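Long-range contacts in glucosamine-6-phosphate deaminase (Bacillus subtilis, PDB 2BKX), which belongs to the glucosamine-6-phosphate isomerase/6-phosphogluconolactonase family and is built as an alpha/beta domain with a Rossmann-like core: residues S13-A17 and G42-L47; A17-A21 and L50-L56. One frame throughout, in Å; residues are numbered along the deposited sequence.

Contact 1: residues S13-A17 and G42-L47; sequences SQIAA and GTYRQL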
loop_
_atom_site.group_PDB
_atom_site.type_symbol
_atom_site.label_atom_id
_atom_site.label_comp_id
_atom_site.label_asym_id
_atom_site.label_seq_id
_atom_site.Cartn_x
_atom_site.Cartn_y
_atom_site.Cartn_z
ATOM N N SER A 13 -8.342 -7.106 -9.509
ATOM C CA SER A 13 -7.051 -7.718 -9.317
ATOM C C SER A 13 -6.317 -7.990 -10.631
ATOM O O SER A 13 -5.083 -7.830 -10.692
ATOM C CB SER A 13 -7.249 -9.029 -8.551
ATOM O OG SER A 13 -7.774 -8.792 -7.235
ATOM N N GLN A 14 -7.056 -8.409 -11.665
ATOM C CA GLN A 14 -6.460 -8.597 -12.979
ATOM C C GLN A 14 -5.876 -7.298 -13.519
ATOM O O GLN A 14 -4.746 -7.267 -14.038
ATOM C CB GLN A 14 -7.513 -9.167 -13.952
ATOM C CG GLN A 14 -7.036 -9.320 -15.413
ATOM C CD GLN A 14 -8.147 -9.257 -16.484
ATOM O OE1 GLN A 14 -8.042 -9.913 -17.541
ATOM N NE2 GLN A 14 -9.172 -8.448 -16.248
ATOM N N ILE A 15 -6.673 -6.253 -13.478
ATOM C CA ILE A 15 -6.268 -4.954 -14.010
ATOM C C ILE A 15 -5.081 -4.401 -13.223
ATOM O O ILE A 15 -4.115 -3.922 -13.803
ATOM C CB ILE A 15 -7.456 -3.959 -14.002
ATOM C CG1 ILE A 15 -8.538 -4.471 -14.936
ATOM C CG2 ILE A 15 -6.977 -2.567 -14.402
ATOM C CD1 ILE A 15 -9.844 -3.717 -14.900
ATOM N N ALA A 16 -5.116 -4.538 -11.900
ATOM C CA ALA A 16 -4.010 -4.057 -11.067
ATOM C C ALA A 16 -2.731 -4.801 -11.372
ATOM O O ALA A 16 -1.652 -4.214 -11.422
ATOM C CB ALA A 16 -4.399 -4.198 -9.585
ATOM N N ALA A 17 -2.824 -6.117 -11.510
ATOM C CA ALA A 17 -1.643 -6.897 -11.822
ATOM C C ALA A 17 -1.079 -6.508 -13.182
ATOM O O ALA A 17 0.138 -6.412 -13.351
ATOM C CB ALA A 17 -1.956 -8.362 -11.746
ATOM N N GLY A 42 -5.473 -10.386 -4.205
ATOM C CA GLY A 42 -5.700 -10.910 -5.560
ATOM C C GLY A 42 -4.687 -10.429 -6.558
ATOM O O GLY A 42 -4.341 -11.142 -7.493
ATOM N N THR A 43 -4.218 -9.177 -6.403
ATOM C CA THR A 43 -3.188 -8.617 -7.287
ATOM C C THR A 43 -1.913 -9.412 -7.195
ATOM O O THR A 43 -1.302 -9.751 -8.199
ATOM C CB THR A 43 -2.960 -7.115 -6.950
ATOM O OG1 THR A 43 -4.184 -6.397 -7.211
ATOM C CG2 THR A 43 -1.894 -6.492 -7.810
ATOM N N TYR A 44 -1.473 -9.714 -5.982
ATOM C CA TYR A 44 -0.274 -10.535 -5.846
ATOM C C TYR A 44 -0.466 -11.919 -6.428
ATOM O O TYR A 44 0.423 -12.399 -7.141
ATOM C CB TYR A 44 0.157 -10.621 -4.379
ATOM C CG TYR A 44 0.633 -9.301 -3.801
ATOM C CD1 TYR A 44 1.617 -8.567 -4.433
ATOM C CD2 TYR A 44 0.059 -8.745 -2.649
ATOM C CE1 TYR A 44 2.056 -7.368 -3.942
ATOM C CE2 TYR A 44 0.481 -7.502 -2.144
ATOM C CZ TYR A 44 1.476 -6.828 -2.794
ATOM O OH TYR A 44 1.900 -5.606 -2.333
ATOM N N ARG A 45 -1.619 -12.529 -6.223
ATOM C CA ARG A 45 -1.875 -13.837 -6.806
ATOM C C ARG A 45 -1.798 -13.758 -8.343
ATOM O O ARG A 45 -1.194 -14.646 -8.995
ATOM C CB ARG A 45 -3.240 -14.353 -6.385
ATOM C CG ARG A 45 -3.324 -14.964 -5.009
ATOM C CD ARG A 45 -4.603 -15.711 -4.792
ATOM N NE ARG A 45 -5.773 -14.835 -4.792
ATOM C CZ ARG A 45 -6.290 -14.244 -3.723
ATOM N NH1 ARG A 45 -5.734 -14.400 -2.551
ATOM N NH2 ARG A 45 -7.374 -13.502 -3.845
ATOM N N GLN A 46 -2.401 -12.726 -8.941
ATOM C CA GLN A 46 -2.354 -12.622 -10.372
ATOM C C GLN A 46 -0.981 -12.284 -10.915
ATOM O O GLN A 46 -0.638 -12.746 -11.984
ATOM C CB GLN A 46 -3.460 -11.722 -10.952
ATOM C CG GLN A 46 -4.829 -12.154 -10.558
ATOM C CD GLN A 46 -5.083 -13.601 -11.005
ATOM O OE1 GLN A 46 -4.980 -13.899 -12.208
ATOM N NE2 GLN A 46 -5.281 -14.512 -10.047
ATOM N N LEU A 47 -0.201 -11.461 -10.212
ATOM C CA LEU A 47 1.215 -11.240 -10.587
ATOM C C LEU A 47 2.038 -12.497 -10.634
ATOM O O LEU A 47 2.817 -12.703 -11.573
ATOM C CB LEU A 47 1.928 -10.268 -9.625
ATOM C CG LEU A 47 1.593 -8.845 -9.961
ATOM C CD1 LEU A 47 2.000 -7.943 -8.832
ATOM C CD2 LEU A 47 2.273 -8.373 -11.298
HETATM O O HOH W 1 -6.199 -7.272 -5.461
#

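Contact 2: residues A17-A21 and L50-L56; sequences ARITA and LHQTENL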
loop_
_atom_site.group_PDB
_atom_site.type_symbol
_atom_site.label_atom_id
_atom_site.label_comp_id
_atom_site.label_asym_id
_atom_site.label_seq_id
_atom_site.Cartn_x
_atom_site.Cartn_y
_atom_site.Cartn_z
ATOM N N ALA A 17 -2.824 -6.117 -11.510
ATOM C CA ALA A 17 -1.643 -6.897 -11.822
ATOM C C ALA A 17 -1.079 -6.508 -13.182
ATOM O O ALA A 17 0.138 -6.412 -13.351
ATOM C CB ALA A 17 -1.956 -8.362 -11.746
ATOM N N ARG A 18 -1.964 -6.253 -14.128
ATOM C CA ARG A 18 -1.509 -5.857 -15.465
ATOM C C ARG A 18 -0.775 -4.513 -15.444
ATOM O O ARG A 18 0.301 -4.351 -16.069
ATOM C CB ARG A 18 -2.700 -5.848 -16.427
ATOM C CG ARG A 18 -2.373 -5.390 -17.849
ATOM C CD ARG A 18 -1.342 -6.263 -18.519
ATOM N NE ARG A 18 -1.850 -7.620 -18.644
ATOM C CZ ARG A 18 -1.119 -8.684 -18.904
ATOM N NH1 ARG A 18 0.191 -8.580 -19.028
ATOM N NH2 ARG A 18 -1.711 -9.866 -18.998
ATOM N N ILE A 19 -1.322 -3.535 -14.721
ATOM C CA ILE A 19 -0.689 -2.218 -14.606
ATOM C C ILE A 19 0.679 -2.334 -13.930
ATOM O O ILE A 19 1.676 -1.720 -14.375
ATOM C CB ILE A 19 -1.559 -1.226 -13.847
ATOM C CG1 ILE A 19 -2.822 -0.873 -14.665
ATOM C CG2 ILE A 19 -0.777 0.017 -13.452
ATOM C CD1 ILE A 19 -3.932 -0.190 -13.891
ATOM N N THR A 20 0.757 -3.168 -12.890
ATOM C CA THR A 20 2.021 -3.369 -12.198
ATOM C C THR A 20 3.026 -4.070 -13.141
ATOM O O THR A 20 4.192 -3.722 -13.202
ATOM C CB THR A 20 1.803 -4.171 -10.902
ATOM O OG1 THR A 20 0.812 -3.505 -10.119
ATOM C CG2 THR A 20 3.061 -4.263 -10.079
ATOM N N ALA A 21 2.559 -5.114 -13.831
ATOM C CA ALA A 21 3.397 -5.798 -14.812
ATOM C C ALA A 21 3.913 -4.851 -15.888
ATOM O O ALA A 21 5.065 -4.923 -16.305
ATOM C CB ALA A 21 2.654 -6.920 -15.450
ATOM N N LEU A 50 1.114 -14.430 -13.699
ATOM C CA LEU A 50 1.756 -13.891 -14.908
ATOM C C LEU A 50 3.221 -14.324 -14.995
ATOM O O LEU A 50 3.794 -14.492 -16.084
ATOM C CB LEU A 50 1.642 -12.370 -14.959
ATOM C CG LEU A 50 0.249 -11.785 -15.091
ATOM C CD1 LEU A 50 0.346 -10.283 -15.111
ATOM C CD2 LEU A 50 -0.490 -12.343 -16.290
ATOM N N HIS A 51 3.826 -14.532 -13.838
ATOM C CA HIS A 51 5.186 -15.086 -13.764
ATOM C C HIS A 51 5.242 -16.417 -14.528
ATOM O O HIS A 51 6.238 -16.700 -15.240
ATOM C CB HIS A 51 5.545 -15.243 -12.253
ATOM C CG HIS A 51 6.962 -15.634 -11.960
ATOM N ND1 HIS A 51 8.058 -15.023 -12.533
ATOM C CD2 HIS A 51 7.454 -16.546 -11.086
ATOM C CE1 HIS A 51 9.158 -15.560 -12.031
ATOM N NE2 HIS A 51 8.818 -16.488 -11.163
ATOM N N GLN A 52 4.181 -17.217 -14.414
ATOM C CA GLN A 52 4.024 -18.463 -15.166
ATOM C C GLN A 52 3.495 -18.284 -16.586
ATOM O O GLN A 52 4.123 -18.726 -17.564
ATOM C CB GLN A 52 3.045 -19.421 -14.444
ATOM C CG GLN A 52 3.289 -19.659 -12.961
ATOM C CD GLN A 52 1.991 -19.867 -12.084
ATOM O OE1 GLN A 52 2.014 -19.583 -10.886
ATOM N NE2 GLN A 52 0.880 -20.359 -12.692
ATOM N N THR A 53 2.321 -17.684 -16.725
ATOM C CA THR A 53 1.623 -17.677 -17.991
ATOM C C THR A 53 2.316 -16.773 -19.017
ATOM O O THR A 53 2.135 -16.996 -20.217
ATOM C CB THR A 53 0.187 -17.250 -17.842
ATOM O OG1 THR A 53 0.174 -15.974 -17.245
ATOM C CG2 THR A 53 -0.606 -18.226 -16.968
ATOM N N GLU A 54 3.084 -15.770 -18.555
ATOM C CA GLU A 54 3.754 -14.820 -19.446
ATOM C C GLU A 54 5.236 -14.744 -19.236
ATOM O O GLU A 54 5.929 -13.896 -19.837
ATOM C CB GLU A 54 3.134 -13.400 -19.325
ATOM C CG GLU A 54 1.700 -13.376 -19.679
ATOM C CD GLU A 54 1.087 -12.013 -19.659
ATOM O OE1 GLU A 54 1.748 -11.025 -19.214
ATOM O OE2 GLU A 54 -0.088 -11.934 -20.026
ATOM N N ASN A 55 5.767 -15.609 -18.391
ATOM C CA ASN A 55 7.189 -15.650 -18.163
ATOM C C ASN A 55 7.656 -14.262 -17.726
ATOM O O ASN A 55 8.720 -13.788 -18.097
ATOM C CB ASN A 55 7.883 -16.129 -19.452
ATOM C CG ASN A 55 9.296 -16.656 -19.244
ATOM O OD1 ASN A 55 9.751 -16.944 -18.132
ATOM N ND2 ASN A 55 10.027 -16.768 -20.385
ATOM N N LEU A 56 6.828 -13.591 -16.913
ATOM C CA LEU A 56 7.155 -12.289 -16.420
ATOM C C LEU A 56 8.245 -12.386 -15.366
ATOM O O LEU A 56 8.087 -13.111 -14.400
ATOM C CB LEU A 56 5.888 -11.649 -15.782
ATOM C CG LEU A 56 6.068 -10.289 -15.119
ATOM C CD1 LEU A 56 6.492 -9.182 -16.060
ATOM C CD2 LEU A 56 4.801 -9.891 -14.323
#

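Contact 1: residues S13-A17 and G42-L47
S13 lies directly against the backbone of G42, with its OG 3.4 Å from G42 CA. G42 has no side chain to hold the two helices apart, and the CA atoms of S13 and T43 come within 4.5 Å of each other. One turn on, A16 CB presses on T43 OG1 at 3.2 Å, the tightest spot between the segments. T43 turns CG2 anti to its backbone N (chi1 -63° for OG1), so that the methyl lies alongside A16 CB and A17 N. Helices 9-26 and 41-53 are neighbours on the same side of the sheet of this Rossmann-like fold, and A16 and T43 both reach L196 on strand 193-197. The axes of segments 13-17 and 42-47 approach to 7.9 Å and cross at -61°. A water joins the two hydroxyls: it donates to S13 OG at 2.8 Å and lies 2.8 Å from T43 OG1, while S13 OG also bonds to Y9 O. Further along, L47 CD2 rests on A17 O at 3.6 Å. Toward solvent the fit slackens: Q46 offers CB to A17 CB at 3.8 Å, but its bent chain was modelled in two conformers, and Q14, pointing away from the other helix, borders the contact only loosely.

Contact 2: residues A17-A21 and L50-L56
R18 and E54 meet end-on, the two terminal nitrogens of the guanidinium, NH1 and NH2, each taking one carboxylate oxygen. R18 NH1 donates to E54 OE1 at 2.9 Å, along the syn lone pair and with an N-H...O angle of 168°. R18 NH2 donates to E54 OE2 at 2.8 Å, also on the syn side but tilted from the carboxylate plane. The two flat groups are 26° from coplanar, and the paired bonds fix how they are turned. The arginine leaves its helix with CG anti to the backbone N, then bends at chi2 and chi3, which swings the guanidinium across to the E54 side chain, extended beyond CG. L50 packs against the guanidinium, CD1 over one of its faces and CD2 3.9 Å from R18 NH2. Deeper still, A21 CB touches L56 CD2 at 3.8 Å and L50 CD1 at 4.1 Å.

Helix 41-53 ends here, and its last turn is well provided for. L50 O accepts from E54 N and, more distantly at 3.3 Å, from L56 N, the two arriving from opposite faces of its plane. H51 ND1 donates to L56 O at 2.7 Å, nearly straight, tying the outgoing chain back to the helix.

The contact thus pairs opposite charges on the side nearer solvent, next to a small apolar patch. Two near-straight bonds satisfy both oxygens of E54, while solvent would probably screen the charge attraction in part.

In the fold
From the N terminus, strand 2-6 leads into helix 9-26, strand 31-34 and helix 41-53, which the chain leaves for strand 62-69. Contact 1 closes a loop of 24 residues around strand 31-34, and contact 2, starting from the shared A17, closes one of 28. Neither loop nests in the other: the start and the end both move forward along the chain, so the two interleave. Both join helix 9-26 to the helix of the beta-alpha-beta crossover between the adjacent parallel strands 31-34 and 62-69. L47 spans them, touching T20, A21 and L56. The backbones lie farther apart at contact 2 than at contact 1, and contact 2 is bridged mainly by side chains.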